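Local coordinates for C24 protein (Bizionia argentinensis JUB59, PDB 6OV6) that probably forms the receptor-binding tip of the long tail fiber of a temperate bacteriophage, a trimer that carries bound manganese, at residues G147-L150 with C151-T154. Residues are numbered along the deposited sequence; the frame is centred on the assembly and turned at random.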
loop_
_atom_site.group_PDB
_atom_site.type_symbol
_atom_site.label_atom_id
_atom_site.label_comp_id
_atom_site.label_asym_id
_atom_site.label_seq_id
_atom_site.Cartn_x
_atom_site.Cartn_y
_atom_site.Cartn_z
ATOM N N GLY A 147 -10.370 -12.797 20.485
ATOM C CA GLY A 147 -11.114 -13.115 19.270
ATOM C C GLY A 147 -10.379 -12.699 18.007
ATOM O O GLY A 147 -10.774 -13.080 16.909
ATOM N N TRP A 148 -9.311 -11.927 18.158
ATOM C CA TRP A 148 -8.502 -11.439 17.027
ATOM C C TRP A 148 -7.163 -12.165 16.962
ATOM O O TRP A 148 -6.656 -12.606 17.996
ATOM C CB TRP A 148 -8.250 -9.921 17.157
ATOM C CG TRP A 148 -9.492 -9.082 17.061
ATOM C CD1 TRP A 148 -10.409 -8.850 18.048
ATOM C CD2 TRP A 148 -9.907 -8.295 15.933
ATOM N NE1 TRP A 148 -11.394 -8.003 17.590
ATOM C CE2 TRP A 148 -11.111 -7.648 16.292
ATOM C CE3 TRP A 148 -9.366 -8.067 14.645
ATOM C CZ2 TRP A 148 -11.787 -6.786 15.413
ATOM C CZ3 TRP A 148 -10.053 -7.251 13.761
ATOM C CH2 TRP A 148 -11.248 -6.618 14.141
ATOM N N GLN A 149 -6.555 -12.210 15.769
ATOM C CA GLN A 149 -5.218 -12.770 15.594
ATOM C C GLN A 149 -4.529 -12.052 14.442
ATOM O O GLN A 149 -5.194 -11.448 13.602
ATOM C CB GLN A 149 -5.260 -14.290 15.311
ATOM C CG GLN A 149 -5.748 -14.675 13.920
ATOM C CD GLN A 149 -5.390 -16.098 13.582
ATOM O OE1 GLN A 149 -6.068 -17.046 14.000
ATOM N NE2 GLN A 149 -4.343 -16.269 12.782
ATOM N N LEU A 150 -3.211 -12.205 14.364
ATOM C CA LEU A 150 -2.392 -11.677 13.282
ATOM C C LEU A 150 -2.753 -12.424 11.983
ATOM O O LEU A 150 -3.026 -13.633 12.018
ATOM C CB LEU A 150 -0.929 -11.945 13.674
ATOM C CG LEU A 150 0.166 -11.057 13.091
ATOM C CD1 LEU A 150 0.036 -9.592 13.582
ATOM C CD2 LEU A 150 1.536 -11.622 13.446
ATOM N N CYS A 151 -2.789 -11.713 10.832
ATOM C CA CYS A 151 -3.010 -12.356 9.530
ATOM C C CYS A 151 -1.649 -12.970 9.162
ATOM O O CYS A 151 -0.798 -12.306 8.554
ATOM C CB CYS A 151 -3.477 -11.350 8.484
ATOM S SG CYS A 151 -5.119 -10.655 8.839
ATOM N N ASP A 152 -1.417 -14.205 9.644
ATOM C CA ASP A 152 -0.132 -14.905 9.506
ATOM C C ASP A 152 -0.150 -16.221 8.712
ATOM O O ASP A 152 0.878 -16.901 8.625
ATOM C CB ASP A 152 0.471 -15.135 10.902
ATOM C CG ASP A 152 -0.420 -15.917 11.870
ATOM O OD1 ASP A 152 -1.457 -16.457 11.427
ATOM O OD2 ASP A 152 -0.123 -15.911 13.080
ATOM N N GLY A 153 -1.278 -16.560 8.117
ATOM C CA GLY A 153 -1.392 -17.794 7.356
ATOM C C GLY A 153 -1.988 -18.961 8.135
ATOM O O GLY A 153 -2.388 -19.946 7.514
ATOM N N THR A 154 -2.059 -18.855 9.491
ATOM C CA THR A 154 -2.654 -19.872 10.392
ATOM C C THR A 154 -4.180 -19.666 10.489
ATOM O O THR A 154 -4.661 -18.545 10.279
ATOM C CB THR A 154 -2.005 -19.821 11.797
ATOM O OG1 THR A 154 -2.404 -18.642 12.510
ATOM C CG2 THR A 154 -0.486 -19.931 11.761
#
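Q149 stretches along the chain that follows it, and its amide nitrogen arrives among the oxygens of D152 and T154. From CB, the course is set by CG, which lies between the backbone N and the carbonyl carbon (chi1 73°), and the side chain runs extended beyond CG, bringing the amide to the loop 151-154. CD comes within 4.1 Å of T154 OG1. Beyond it NE2 donates to L150 O at 3.0 Å, an almost straight bond (169°) with the acceptor in the amide plane, which fixes the rotation of the amide. The same nitrogen reaches T154 O by a weak, bent bond of 3.4 Å and lies 3.2 Å from D152 OD1, the amide and carboxylate standing roughly perpendicular. OE1 lies close to the N155 side chain.

D152 faces back toward the strand, and its OD1 is gripped twice by T154: OG1 donates at 2.6 Å from the syn side, and the backbone N at 3.1 Å from above the carboxylate plane, both on the same face. T154 OG1 sits between the backbone N and carbonyl carbon of its residue, the position that brings the hydroxyl round to OD1. The second carboxylate oxygen, D152 OD2, lies 4.1 Å from L150 CB.

T157 OG1 bonds to T154 O, while the backbone of C151 is tied to Y272 and L160. The bond from T154 N to D152 OD1 defines an Asx turn, preceded by an inverse gamma turn centred on C151; together they lead the chain out of strand 148-150, an outermost strand, within this chain, of a three-stranded antiparallel sheet, paired with strand 267-275.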